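Long-range contacts in CRISPR-associated endonuclease Cas1 (PDB 4XTK), which probably acts as a metal-dependent endonuclease on double-stranded DNA in CRISPR adaptive immunity, working as a homodimer that joins Cas2: residues Ser134-Tyr138 with Asn157-Tyr162; Arg174-Arg180 with Phe188-Ser194. All blocks are in the same frame, centred on the assembly; numbering follows the deposited sequence.

Contact 1 (Ser134-Tyr138 with Asn157-Tyr162); sequences SLTRY and NAREEY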
loop_
_atom_site.group_PDB
_atom_site.type_symbol
_atom_site.label_atom_id
_atom_site.label_comp_id
_atom_site.label_asym_id
_atom_site.label_seq_id
_atom_site.Cartn_x
_atom_site.Cartn_y
_atom_site.Cartn_z
ATOM N N SER E 134 -1.247 20.533 38.286
ATOM C CA SER E 134 -0.013 21.020 37.679
ATOM C C SER E 134 -0.129 21.048 36.155
ATOM O O SER E 134 0.471 21.897 35.491
ATOM C CB SER E 134 1.175 20.155 38.100
ATOM O OG SER E 134 0.965 18.801 37.755
ATOM N N LEU E 135 -0.927 20.129 35.620
ATOM C CA LEU E 135 -1.113 19.991 34.183
ATOM C C LEU E 135 -1.915 21.129 33.561
ATOM O O LEU E 135 -1.910 21.296 32.343
ATOM C CB LEU E 135 -1.796 18.659 33.871
ATOM C CG LEU E 135 -0.931 17.411 34.040
ATOM C CD1 LEU E 135 -1.703 16.149 33.658
ATOM C CD2 LEU E 135 0.339 17.546 33.212
ATOM N N THR E 136 -2.600 21.911 34.390
ATOM C CA THR E 136 -3.470 22.970 33.883
ATOM C C THR E 136 -2.709 23.993 33.036
ATOM O O THR E 136 -3.207 24.439 32.001
ATOM C CB THR E 136 -4.187 23.699 35.024
ATOM O OG1 THR E 136 -4.944 22.756 35.786
ATOM C CG2 THR E 136 -5.130 24.744 34.472
ATOM N N ARG E 137 -1.501 24.345 33.468
ATOM C CA ARG E 137 -0.691 25.337 32.758
ATOM C C ARG E 137 -0.408 24.901 31.319
ATOM O O ARG E 137 -0.355 25.729 30.406
ATOM C CB ARG E 137 0.629 25.593 33.497
ATOM C CG ARG E 137 1.551 26.602 32.795
ATOM C CD ARG E 137 2.973 26.552 33.339
ATOM N NE ARG E 137 3.936 26.054 32.362
ATOM C CZ ARG E 137 4.924 25.215 32.653
ATOM N NH1 ARG E 137 5.074 24.770 33.894
ATOM N NH2 ARG E 137 5.754 24.812 31.700
ATOM N N TYR E 138 -0.241 23.597 31.122
ATOM C CA TYR E 138 0.060 23.064 29.805
ATOM C C TYR E 138 -1.173 23.060 28.919
ATOM O O TYR E 138 -1.075 23.305 27.719
ATOM C CB TYR E 138 0.636 21.655 29.913
ATOM C CG TYR E 138 1.927 21.597 30.689
ATOM C CD1 TYR E 138 3.125 21.999 30.112
ATOM C CD2 TYR E 138 1.951 21.141 32.001
ATOM C CE1 TYR E 138 4.308 21.950 30.820
ATOM C CE2 TYR E 138 3.132 21.091 32.715
ATOM C CZ TYR E 138 4.306 21.497 32.119
ATOM O OH TYR E 138 5.484 21.447 32.823
ATOM N N ASN E 157 6.379 18.184 27.246
ATOM C CA ASN E 157 6.643 18.708 28.578
ATOM C C ASN E 157 5.542 18.324 29.559
ATOM O O ASN E 157 5.817 18.007 30.718
ATOM C CB ASN E 157 6.809 20.232 28.535
ATOM C CG ASN E 157 8.023 20.667 27.735
ATOM O OD1 ASN E 157 9.013 19.940 27.637
ATOM N ND2 ASN E 157 7.957 21.865 27.165
ATOM N N ALA E 158 4.298 18.354 29.086
ATOM C CA ALA E 158 3.158 17.896 29.874
ATOM C C ALA E 158 3.337 16.440 30.277
ATOM O O ALA E 158 3.100 16.065 31.423
ATOM C CB ALA E 158 1.864 18.066 29.097
ATOM N N ARG E 159 3.756 15.624 29.315
ATOM C CA ARG E 159 3.987 14.210 29.563
ATOM C C ARG E 159 5.037 14.022 30.661
ATOM O O ARG E 159 4.858 13.199 31.568
ATOM C CB ARG E 159 4.419 13.511 28.274
ATOM C CG ARG E 159 4.568 12.002 28.386
ATOM C CD ARG E 159 3.230 11.292 28.307
ATOM N NE ARG E 159 2.526 11.578 27.060
ATOM C CZ ARG E 159 1.270 11.217 26.811
ATOM N NH1 ARG E 159 0.573 10.548 27.723
ATOM N NH2 ARG E 159 0.709 11.531 25.650
ATOM N N GLU E 160 6.118 14.797 30.587
ATOM C CA GLU E 160 7.218 14.658 31.539
ATOM C C GLU E 160 6.776 15.031 32.955
ATOM O O GLU E 160 7.160 14.379 33.925
ATOM C CB GLU E 160 8.410 15.508 31.111
ATOM N N GLU E 161 5.960 16.074 33.063
ATOM C CA GLU E 161 5.385 16.466 34.345
ATOM C C GLU E 161 4.420 15.393 34.846
ATOM O O GLU E 161 4.373 15.066 36.037
ATOM C CB GLU E 161 4.672 17.813 34.221
ATOM C CG GLU E 161 3.871 18.208 35.438
ATOM C CD GLU E 161 4.737 18.360 36.669
ATOM O OE1 GLU E 161 5.933 18.686 36.511
ATOM O OE2 GLU E 161 4.229 18.152 37.793
ATOM N N TYR E 162 3.647 14.854 33.914
ATOM C CA TYR E 162 2.719 13.783 34.204
ATOM C C TYR E 162 3.464 12.567 34.750
ATOM O O TYR E 162 3.031 11.951 35.724
ATOM C CB TYR E 162 1.935 13.435 32.940
ATOM C CG TYR E 162 1.320 12.063 32.928
ATOM C CD1 TYR E 162 0.066 11.838 33.473
ATOM C CD2 TYR E 162 1.989 10.991 32.354
ATOM C CE1 TYR E 162 -0.501 10.580 33.458
ATOM C CE2 TYR E 162 1.433 9.732 32.334
ATOM C CZ TYR E 162 0.189 9.533 32.885
ATOM O OH TYR E 162 -0.367 8.283 32.860
#
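Tyr138 lays one face of its ring on Ala158, joining helix 136-144 to helix 148-166 in the helical part of the Cas1 fold. The two helices follow each other in the chain and pack here as a helical hairpin. Ala158 CA sits over the middle of the Tyr138 ring as a CH-pi contact, 4.0 Å from the centroid and 9° off the ring normal. CG of Tyr138 stands beside its own backbone N (chi1 -61°), which carries the ring across helix 148-166. Asn157 CB meets Tyr138 CE1 at 3.8 Å, and Glu161 CB approaches Tyr138 CE2 obliquely from the next turn. Leu135 turns one branch inward: CD2 lies 3.6 Å from Ala158 O and also touches the CB atoms of Ala158 and Tyr162. Tyr162 leads its ring away from this contact, and its OH is hydrogen-bonded to Asp244. Arg159 forms salt bridges with the probable manganese ligands Glu155, on this same helix, and Glu236. The Glu161 chain leaves opposite its backbone N (chi1 171°) and bends at chi2. It runs alongside Ser134, with Glu161 CG 3.8 Å and Glu161 OE2 3.3 Å from Ser134 OG.

Contact 2 (Arg174-Arg180 with Phe188-Ser194); sequences RFRIEKR and FANTLIS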
loop_
_atom_site.group_PDB
_atom_site.type_symbol
_atom_site.label_atom_id
_atom_site.label_comp_id
_atom_site.label_asym_id
_atom_site.label_seq_id
_atom_site.Cartn_x
_atom_site.Cartn_y
_atom_site.Cartn_z
ATOM N N ARG E 174 13.818 2.188 43.116
ATOM C CA ARG E 174 14.608 1.622 42.023
ATOM C C ARG E 174 13.791 1.607 40.735
ATOM O O ARG E 174 14.339 1.587 39.635
ATOM C CB ARG E 174 15.072 0.200 42.349
ATOM C CG ARG E 174 16.090 0.090 43.467
ATOM C CD ARG E 174 16.405 -1.368 43.754
ATOM N NE ARG E 174 15.187 -2.140 44.001
ATOM C CZ ARG E 174 15.165 -3.419 44.366
ATOM N NH1 ARG E 174 16.302 -4.082 44.539
ATOM N NH2 ARG E 174 14.007 -4.032 44.564
ATOM N N PHE E 175 12.474 1.557 40.902
ATOM C CA PHE E 175 11.519 1.521 39.802
ATOM C C PHE E 175 10.826 2.842 39.467
ATOM O O PHE E 175 9.896 2.858 38.668
ATOM C CB PHE E 175 10.482 0.436 40.084
ATOM C CG PHE E 175 11.034 -0.943 39.932
ATOM C CD1 PHE E 175 11.671 -1.567 40.993
ATOM C CD2 PHE E 175 10.964 -1.598 38.713
ATOM C CE1 PHE E 175 12.205 -2.826 40.849
ATOM C CE2 PHE E 175 11.495 -2.861 38.561
ATOM C CZ PHE E 175 12.116 -3.475 39.628
ATOM N N ARG E 176 11.222 3.934 40.110
ATOM C CA ARG E 176 10.674 5.245 39.749
ATOM C C ARG E 176 11.215 5.729 38.403
ATOM O O ARG E 176 12.363 5.457 38.045
ATOM C CB ARG E 176 10.969 6.287 40.838
ATOM C CG ARG E 176 10.303 5.959 42.157
ATOM C CD ARG E 176 10.300 7.116 43.125
ATOM N NE ARG E 176 9.396 6.843 44.239
ATOM C CZ ARG E 176 8.780 7.780 44.950
ATOM N NH1 ARG E 176 8.966 9.063 44.666
ATOM N NH2 ARG E 176 7.971 7.432 45.940
ATOM N N ILE E 177 10.370 6.437 37.661
ATOM C CA ILE E 177 10.747 6.972 36.358
ATOM C C ILE E 177 11.817 8.043 36.495
ATOM O O ILE E 177 12.668 8.192 35.618
ATOM C CB ILE E 177 9.532 7.569 35.629
ATOM C CG1 ILE E 177 8.389 6.549 35.587
ATOM C CG2 ILE E 177 9.916 8.048 34.231
ATOM C CD1 ILE E 177 7.057 7.143 35.191
ATOM N N GLU E 178 11.788 8.750 37.625
ATOM C CA GLU E 178 12.592 9.951 37.818
ATOM C C GLU E 178 12.235 10.942 36.708
ATOM O O GLU E 178 11.116 11.456 36.660
ATOM C CB GLU E 178 14.088 9.627 37.823
ATOM C CG GLU E 178 14.528 8.739 38.982
ATOM C CD GLU E 178 14.231 9.349 40.343
ATOM O OE1 GLU E 178 14.605 10.521 40.566
ATOM O OE2 GLU E 178 13.629 8.653 41.193
ATOM N N LYS E 179 13.186 11.222 35.833
ATOM C CA LYS E 179 12.930 12.063 34.673
ATOM C C LYS E 179 12.805 11.218 33.399
ATOM O O LYS E 179 13.654 10.375 33.140
ATOM C CB LYS E 179 14.056 13.086 34.545
ATOM C CG LYS E 179 13.898 14.159 33.492
ATOM C CD LYS E 179 15.109 15.102 33.604
ATOM C CE LYS E 179 15.056 16.274 32.640
ATOM N NZ LYS E 179 14.003 17.262 32.994
ATOM N N ARG E 180 11.736 11.414 32.627
ATOM C CA ARG E 180 11.669 10.864 31.266
ATOM C C ARG E 180 11.660 11.959 30.213
ATOM O O ARG E 180 10.739 12.776 30.155
ATOM C CB ARG E 180 10.437 9.984 31.051
ATOM C CG ARG E 180 10.387 9.403 29.622
ATOM C CD ARG E 180 9.398 8.260 29.487
ATOM N NE ARG E 180 9.459 7.617 28.174
ATOM C CZ ARG E 180 10.139 6.502 27.916
ATOM N NH1 ARG E 180 10.828 5.906 28.881
ATOM N NH2 ARG E 180 10.131 5.978 26.696
ATOM N N PHE E 188 15.153 0.974 35.268
ATOM C CA PHE E 188 14.118 -0.037 35.092
ATOM C C PHE E 188 12.854 0.540 34.458
ATOM O O PHE E 188 12.381 0.037 33.441
ATOM C CB PHE E 188 13.780 -0.689 36.433
ATOM C CG PHE E 188 14.916 -1.465 37.031
ATOM C CD1 PHE E 188 15.824 -2.125 36.222
ATOM C CD2 PHE E 188 15.072 -1.537 38.403
ATOM C CE1 PHE E 188 16.866 -2.846 36.770
ATOM C CE2 PHE E 188 16.115 -2.253 38.961
ATOM C CZ PHE E 188 17.012 -2.909 38.141
ATOM N N ALA E 189 12.331 1.606 35.055
ATOM C CA ALA E 189 11.047 2.168 34.656
ATOM C C ALA E 189 11.027 2.628 33.199
ATOM O O ALA E 189 10.072 2.353 32.477
ATOM C CB ALA E 189 10.671 3.319 35.576
ATOM N N ASN E 190 12.074 3.320 32.760
ATOM C CA ASN E 190 12.109 3.797 31.386
ATOM C C ASN E 190 12.300 2.664 30.375
ATOM O O ASN E 190 11.879 2.776 29.221
ATOM C CB ASN E 190 13.196 4.858 31.204
ATOM C CG ASN E 190 12.803 6.192 31.810
ATOM O OD1 ASN E 190 11.878 6.848 31.335
ATOM N ND2 ASN E 190 13.514 6.609 32.850
ATOM N N THR E 191 12.922 1.573 30.804
ATOM C CA THR E 191 13.024 0.391 29.957
ATOM C C THR E 191 11.637 -0.191 29.703
ATOM O O THR E 191 11.333 -0.650 28.601
ATOM C CB THR E 191 13.917 -0.685 30.589
ATOM O OG1 THR E 191 15.244 -0.170 30.739
ATOM C CG2 THR E 191 13.954 -1.934 29.717
ATOM N N LEU E 192 10.798 -0.159 30.734
ATOM C CA LEU E 192 9.434 -0.652 30.629
ATOM C C LEU E 192 8.551 0.279 29.800
ATOM O O LEU E 192 7.868 -0.169 28.875
ATOM C CB LEU E 192 8.832 -0.844 32.021
ATOM C CG LEU E 192 9.390 -2.032 32.801
ATOM C CD1 LEU E 192 8.899 -1.987 34.229
ATOM C CD2 LEU E 192 9.000 -3.349 32.139
ATOM N N ILE E 193 8.572 1.568 30.136
ATOM C CA ILE E 193 7.774 2.555 29.418
ATOM C C ILE E 193 8.119 2.541 27.926
ATOM O O ILE E 193 7.228 2.532 27.079
ATOM C CB ILE E 193 7.977 3.975 29.984
ATOM C CG1 ILE E 193 7.620 4.015 31.471
ATOM C CG2 ILE E 193 7.146 4.988 29.202
ATOM C CD1 ILE E 193 6.188 3.648 31.762
ATOM N N SER E 194 9.412 2.517 27.615
ATOM C CA SER E 194 9.853 2.452 26.226
ATOM C C SER E 194 9.327 1.203 25.548
ATOM O O SER E 194 8.835 1.263 24.418
ATOM C CB SER E 194 11.375 2.486 26.131
ATOM O OG SER E 194 11.866 3.771 26.473
HETATM O O HOH W 1 13.603 3.084 37.143
HETATM O O HOH W 2 16.931 0.895 37.560
#
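Asn190 O, a helix carbonyl, is approached by Arg180 NH1 in a weak hydrogen bond of 3.3 Å, and it also accepts from Ser194 N and Ser194 OG, which reach it from opposite faces of its plane. Arg180 NH1 makes a shorter bond to the side chain of the same residue, 2.8 Å to Asn190 OD1, on a lone pair in the carbonyl plane. The guanidinium and amide planes are nearly coplanar. At the other terminal nitrogen, Arg180 NH2 donates to Ser194 OG at 2.8 Å, with an N-H...O angle of 166° and the oxygen in the guanidinium plane. Ser194 OG thus accepts from the arginine and donates its own hydrogen in a hydrogen bond to Asn190 O. Arg180 reaches this site through a chain extended from CG to NE, with CG opposite the backbone N (chi1 -179°). Ile193 CG2 lies over the centre of one guanidinium face, 3.6 Å from Arg180 CZ.

The arrangement ties the loop between helices 148-166 and 188-208 to the first turns of the latter, within the helical part of Cas1. Asn190 ND2 gives a weak bond to Ile177 O and a further one to Asn187 OD1. Ala189 CB packs against the loop backbone and Ile177 CG1. Water 1 donates to Arg174 O and Arg176 O and accepts from Ala189 N, so it serves an N-H at the start of the helix. Water 2 accepts from Phe188 N. Beyond the waters, Phe188 CD2 lies over one face of the Phe175 ring, toward its rim. The two ring planes are 33° apart, and Phe188 CB touches Phe175 CD2 at 3.7 Å.

In the fold
Both contacts lie in the helical part of the chain, and both are partly buried. They follow one another along the chain. Contact 1 joins two helices, whereas contact 2 joins a loop to the helix that follows it. Helix 148-166 links them: it supplies one side of contact 1, and its Tyr163 touches Ile177, Arg180 and Ile193 of contact 2. The two also meet directly, where Glu160 CB packs on Arg180 O. Contact 1 relies mainly on ring and apolar packing. Contact 2 buries more surface and adds hydrogen bonds and waters. Helix 230-252, which carries the probable metal ligand Glu236, touches side chains from both contacts.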